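Local coordinates for disulfide oxidoreductase (Xylella fastidiosa, PDB 2REM), which probably catalyses the formation of disulfide bonds in periplasmic proteins, as a thioredoxin-fold oxidoreductase of the DsbA family, at residues E31-T36 and F60-A65; P64-G69 and A143-A148. All coordinates share one frame; numbering follows the deposited sequence. Where two conformers were deposited one is given.

Interaction 1: E31-T36 and F60-A65; sequences EIFGYT and FTLVPA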
loop_
_atom_site.group_PDB
_atom_site.type_symbol
_atom_site.label_atom_id
_atom_site.label_comp_id
_atom_site.label_asym_id
_atom_site.label_seq_id
_atom_site.Cartn_x
_atom_site.Cartn_y
_atom_site.Cartn_z
ATOM N N GLU A 31 1.427 4.219 0.190
ATOM C CA GLU A 31 0.392 3.807 1.144
ATOM C C GLU A 31 0.669 2.381 1.573
ATOM O O GLU A 31 0.642 1.464 0.739
ATOM C CB GLU A 31 -1.005 3.821 0.532
ATOM C CG GLU A 31 -2.093 3.553 1.604
ATOM C CD GLU A 31 -3.358 2.882 1.065
ATOM O OE1 GLU A 31 -3.319 2.272 -0.021
ATOM O OE2 GLU A 31 -4.398 2.956 1.750
ATOM N N ILE A 32 0.933 2.208 2.859
ATOM C CA ILE A 32 0.980 0.893 3.483
ATOM C C ILE A 32 -0.469 0.571 3.792
ATOM O O ILE A 32 -1.163 1.337 4.477
ATOM C CB ILE A 32 1.848 0.865 4.757
ATOM C CG1 ILE A 32 3.270 1.366 4.442
ATOM C CG2 ILE A 32 1.822 -0.544 5.417
ATOM C CD1 ILE A 32 4.196 1.445 5.659
ATOM N N PHE A 33 -0.954 -0.523 3.201
ATOM C CA PHE A 33 -2.352 -0.894 3.332
ATOM C C PHE A 33 -2.406 -2.404 3.591
ATOM O O PHE A 33 -1.437 -3.139 3.336
ATOM C CB PHE A 33 -3.097 -0.609 2.009
ATOM C CG PHE A 33 -2.843 -1.673 0.968
ATOM C CD1 PHE A 33 -3.747 -2.725 0.782
ATOM C CD2 PHE A 33 -1.673 -1.660 0.231
ATOM C CE1 PHE A 33 -3.472 -3.730 -0.114
ATOM C CE2 PHE A 33 -1.409 -2.659 -0.681
ATOM C CZ PHE A 33 -2.301 -3.685 -0.851
ATOM N N GLY A 34 -3.533 -2.856 4.091
ATOM C CA GLY A 34 -3.863 -4.275 4.061
ATOM C C GLY A 34 -5.266 -4.439 3.496
ATOM O O GLY A 34 -6.171 -3.657 3.804
ATOM N N TYR A 35 -5.459 -5.463 2.672
ATOM C CA TYR A 35 -6.786 -5.849 2.201
ATOM C C TYR A 35 -7.749 -6.171 3.343
ATOM O O TYR A 35 -8.958 -5.942 3.234
ATOM C CB TYR A 35 -6.664 -7.048 1.251
ATOM C CG TYR A 35 -6.252 -6.687 -0.164
ATOM C CD1 TYR A 35 -6.920 -5.677 -0.871
ATOM C CD2 TYR A 35 -5.238 -7.384 -0.811
ATOM C CE1 TYR A 35 -6.560 -5.354 -2.154
ATOM C CE2 TYR A 35 -4.880 -7.076 -2.123
ATOM C CZ TYR A 35 -5.551 -6.052 -2.775
ATOM O OH TYR A 35 -5.234 -5.728 -4.050
ATOM N N THR A 36 -7.205 -6.665 4.456
ATOM C CA THR A 36 -8.022 -7.035 5.609
ATOM C C THR A 36 -8.475 -5.839 6.423
ATOM O O THR A 36 -9.299 -5.983 7.327
ATOM C CB THR A 36 -7.290 -8.015 6.585
ATOM O OG1 THR A 36 -6.092 -7.418 7.081
ATOM C CG2 THR A 36 -6.970 -9.333 5.905
ATOM N N PHE A 60 3.338 7.175 -6.864
ATOM C CA PHE A 60 2.432 6.657 -5.849
ATOM C C PHE A 60 2.479 5.136 -5.860
ATOM O O PHE A 60 2.246 4.502 -6.893
ATOM C CB PHE A 60 1.019 7.191 -6.092
ATOM C CG PHE A 60 -0.027 6.513 -5.267
ATOM C CD1 PHE A 60 0.079 6.459 -3.897
ATOM C CD2 PHE A 60 -1.129 5.927 -5.886
ATOM C CE1 PHE A 60 -0.881 5.805 -3.134
ATOM C CE2 PHE A 60 -2.111 5.278 -5.127
ATOM C CZ PHE A 60 -1.975 5.219 -3.755
ATOM N N THR A 61 2.796 4.560 -4.715
ATOM C CA THR A 61 3.093 3.143 -4.644
ATOM C C THR A 61 2.321 2.534 -3.503
ATOM O O THR A 61 2.279 3.091 -2.410
ATOM C CB THR A 61 4.597 2.921 -4.449
ATOM O OG1 THR A 61 5.274 3.486 -5.567
ATOM C CG2 THR A 61 4.934 1.426 -4.330
ATOM N N LEU A 62 1.686 1.402 -3.766
ATOM C CA LEU A 62 1.075 0.614 -2.704
ATOM C C LEU A 62 2.076 -0.349 -2.149
ATOM O O LEU A 62 2.795 -1.028 -2.910
ATOM C CB LEU A 62 -0.137 -0.174 -3.239
ATOM C CG LEU A 62 -1.264 0.664 -3.818
ATOM C CD1 LEU A 62 -2.376 -0.259 -4.235
ATOM C CD2 LEU A 62 -1.775 1.717 -2.830
ATOM N N VAL A 63 2.126 -0.433 -0.824
ATOM C CA VAL A 63 2.963 -1.411 -0.161
ATOM C C VAL A 63 2.065 -2.145 0.830
ATOM O O VAL A 63 1.500 -1.543 1.763
ATOM C CB VAL A 63 4.208 -0.780 0.553
ATOM C CG1 VAL A 63 5.002 -1.835 1.395
ATOM C CG2 VAL A 63 5.129 -0.115 -0.467
ATOM N N PRO A 64 1.933 -3.464 0.638
ATOM C CA PRO A 64 1.049 -4.162 1.539
ATOM C C PRO A 64 1.700 -4.273 2.916
ATOM O O PRO A 64 2.939 -4.376 3.020
ATOM C CB PRO A 64 0.870 -5.529 0.865
ATOM C CG PRO A 64 2.099 -5.747 0.085
ATOM C CD PRO A 64 2.591 -4.355 -0.339
ATOM N N ALA A 65 0.871 -4.192 3.950
ATOM C CA ALA A 65 1.270 -4.366 5.323
ATOM C C ALA A 65 1.535 -5.839 5.635
ATOM O O ALA A 65 0.617 -6.699 5.604
ATOM C CB ALA A 65 0.194 -3.782 6.286
#

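Interaction 2: P64-G69 and A143-A148; sequences PAVFGG and AARAYA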
loop_
_atom_site.group_PDB
_atom_site.type_symbol
_atom_site.label_atom_id
_atom_site.label_comp_id
_atom_site.label_asym_id
_atom_site.label_seq_id
_atom_site.Cartn_x
_atom_site.Cartn_y
_atom_site.Cartn_z
ATOM N N PRO A 64 1.933 -3.464 0.638
ATOM C CA PRO A 64 1.049 -4.162 1.539
ATOM C C PRO A 64 1.700 -4.273 2.916
ATOM O O PRO A 64 2.939 -4.376 3.020
ATOM C CB PRO A 64 0.870 -5.529 0.865
ATOM C CG PRO A 64 2.099 -5.747 0.085
ATOM C CD PRO A 64 2.591 -4.355 -0.339
ATOM N N ALA A 65 0.871 -4.192 3.950
ATOM C CA ALA A 65 1.270 -4.366 5.323
ATOM C C ALA A 65 1.535 -5.839 5.635
ATOM O O ALA A 65 0.617 -6.699 5.604
ATOM C CB ALA A 65 0.194 -3.782 6.286
ATOM N N VAL A 66 2.796 -6.104 5.953
ATOM C CA VAL A 66 3.234 -7.422 6.370
ATOM C C VAL A 66 3.334 -7.360 7.871
ATOM O O VAL A 66 4.411 -7.096 8.439
ATOM C CB VAL A 66 4.556 -7.841 5.698
ATOM C CG1 VAL A 66 4.988 -9.200 6.210
ATOM C CG2 VAL A 66 4.351 -7.893 4.169
ATOM N N PHE A 67 2.181 -7.553 8.513
ATOM C CA PHE A 67 2.057 -7.288 9.941
ATOM C C PHE A 67 1.919 -8.609 10.703
ATOM O O PHE A 67 1.728 -8.613 11.913
ATOM C CB PHE A 67 0.831 -6.397 10.212
ATOM C CG PHE A 67 1.012 -4.930 9.864
ATOM C CD1 PHE A 67 2.254 -4.398 9.515
ATOM C CD2 PHE A 67 -0.080 -4.073 9.942
ATOM C CE1 PHE A 67 2.391 -3.042 9.227
ATOM C CE2 PHE A 67 0.041 -2.730 9.668
ATOM C CZ PHE A 67 1.290 -2.205 9.295
ATOM N N GLY A 68 2.027 -9.731 9.991
ATOM C CA GLY A 68 1.908 -11.025 10.626
ATOM C C GLY A 68 0.466 -11.493 10.569
ATOM O O GLY A 68 -0.402 -10.784 10.055
ATOM N N GLY A 69 0.215 -12.681 11.102
ATOM C CA GLY A 69 -1.132 -13.239 11.146
ATOM C C GLY A 69 -1.897 -13.121 9.833
ATOM O O GLY A 69 -1.396 -13.489 8.757
ATOM N N ALA A 143 10.666 -7.260 0.996
ATOM C CA ALA A 143 10.928 -5.830 0.832
ATOM C C ALA A 143 9.830 -5.033 1.547
ATOM O O ALA A 143 10.121 -4.047 2.221
ATOM C CB ALA A 143 10.972 -5.472 -0.639
ATOM N N ALA A 144 8.580 -5.466 1.392
ATOM C CA ALA A 144 7.442 -4.822 2.067
ATOM C C ALA A 144 7.570 -4.926 3.582
ATOM O O ALA A 144 7.313 -3.950 4.307
ATOM C CB ALA A 144 6.127 -5.427 1.600
ATOM N N ARG A 145 7.966 -6.097 4.057
ATOM C CA ARG A 145 8.151 -6.322 5.487
ATOM C C ARG A 145 9.262 -5.425 6.028
ATOM O O ARG A 145 9.078 -4.750 7.043
ATOM C CB ARG A 145 8.474 -7.788 5.763
ATOM C CG ARG A 145 8.596 -8.110 7.258
ATOM C CD ARG A 145 8.544 -9.608 7.467
ATOM N NE ARG A 145 9.862 -10.200 7.315
ATOM C CZ ARG A 145 10.773 -10.269 8.279
ATOM N NH1 ARG A 145 10.523 -9.786 9.496
ATOM N NH2 ARG A 145 11.949 -10.829 8.024
ATOM N N ALA A 146 10.408 -5.417 5.343
ATOM C CA ALA A 146 11.524 -4.560 5.715
ATOM C C ALA A 146 11.125 -3.092 5.765
ATOM O O ALA A 146 11.513 -2.361 6.689
ATOM C CB ALA A 146 12.730 -4.780 4.779
ATOM N N TYR A 147 10.319 -2.676 4.793
ATOM C CA TYR A 147 9.867 -1.298 4.745
ATOM C C TYR A 147 8.966 -0.974 5.941
ATOM O O TYR A 147 9.145 0.064 6.581
ATOM C CB TYR A 147 9.193 -1.020 3.405
ATOM C CG TYR A 147 8.783 0.403 3.179
ATOM C CD1 TYR A 147 9.715 1.413 2.902
ATOM C CD2 TYR A 147 7.444 0.728 3.182
ATOM C CE1 TYR A 147 9.270 2.728 2.661
ATOM C CE2 TYR A 147 7.022 1.980 2.973
ATOM C CZ TYR A 147 7.904 2.977 2.718
ATOM O OH TYR A 147 7.334 4.217 2.513
ATOM N N ALA A 148 8.037 -1.870 6.273
ATOM C CA ALA A 148 7.233 -1.688 7.475
ATOM C C ALA A 148 8.090 -1.640 8.741
ATOM O O ALA A 148 7.814 -0.813 9.631
ATOM C CB ALA A 148 6.158 -2.742 7.585
HETATM O O HOH W 1 4.643 -4.038 5.052
#

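Interaction 1: E31-T36 and F60-A65
The ring of Phe33 leans obliquely over the Val63 carbonyl, Leu62 CB and the N, CA and CB of Pro64, its CE2 3.8 Å from Leu62 CB and 4.0 Å from Pro64 CB. Glu31 O lies in the ring plane at its edge, and Phe33 CE1 in turn stands over the centre of one face of Tyr35, which follows the strand. The ring of Phe60 presents its edge to Glu31 CB. Phe33 and Phe60 lie on the sheet face that also carries Glu31 and Leu62, in two neighbouring parallel strands, 31-33 and 60-64, from the beta-alpha-beta unit of the thioredoxin fold, whose crossover is helix 38-52.

Register runs Glu31 with Leu62, Ile32 with Val63 and Phe33 with Pro64. Glu31 N donates to Thr61 O, Val63 N to Glu31 O (2.9 Å and nearly straight), Phe33 N to Val63 O, and Ala65 N to Phe33 O. Val63 O also receives the CA-H of Ile32. Proline suits position 64 because its nitrogen faces away from strand 31-33, on an outermost strand of the sheet, where the missing N-H costs this pairing nothing.

The Phe33 ring also touches Cys40 of the CxxC pair, consistent with a place beside the presumed redox centre, and meets Tyr78 and His91 edge-to-face. On the other face, the small Ala65 admits Ile32, whose CG2 rests 3.7 Å from Ala65 CB. The aliphatic part of Glu31 packs beside Leu62, pointing the same way, and against Phe43 and Leu47 of helix 38-52; its OE1 comes to 3.3 Å from Leu62 CD2.

Interaction 2: P64-G69 and A143-A148
Val66 straddles the helix surface between Ala144 and Arg145, and this is the tightly packed part of the contact. Its CG1, anti to the backbone N (chi1 178°), lies 3.8 Å from both Arg145 CB and Arg145 CD, while CG2 turns to Ala144 CB at 4.0 Å. Small side chains let the loop come close: Ala144 CB sits 3.6 Å from Pro64 O and also meets the proline's CD.

No direct hydrogen bond joins the two segments. One water does the work instead, donating to Pro64 O (2.7 Å) and Ala144 O (2.8 Å) and accepting from Val66 N (2.9 Å), so the Pro64 carbonyl and Val66 N-H are tied to the helix through the water. Ala144 O keeps its helical bond from Ala148 N as well.

The packing is looser toward Phe67, whose ring reaches the helix only by its edge, CE1 standing 4.1 Å from Ala148 CB; one ring face is covered by Ala65 CB, 3.4 Å above its centre. Arg145 forms the solvent side: its aliphatic part covers Val66, the chain then bends at chi3 (86°), and NE bonds to Gln142.

The loop joins strand 58-64 to helix 71-83, with Val66 touching Ala75 and lying between that helix and helix 135-151, while Phe67 meets Trp71 and Pro153.

Interaction 1 lies about 2 Å from the centre of the chain and interaction 2 about 10 Å, their own centres about 9 Å apart; interaction 2 is still mostly buried, with an exposed arginine at its margin. They share Pro64 and Ala65, where the strand of the first runs into the loop of the second. Their chemistry follows their places: direct backbone bonds join neighbouring strands in the first, whereas methyl packing and a single water join loop to helix in the second. The sheet face of interaction 1 bearing Val63 and Ile32 packs on the same helix that interaction 2 holds from the loop: Val63 CG1 lies 3.8 Å from Ala144 CB, and Ile32 CD1 3.9 Å from Tyr147 CE2.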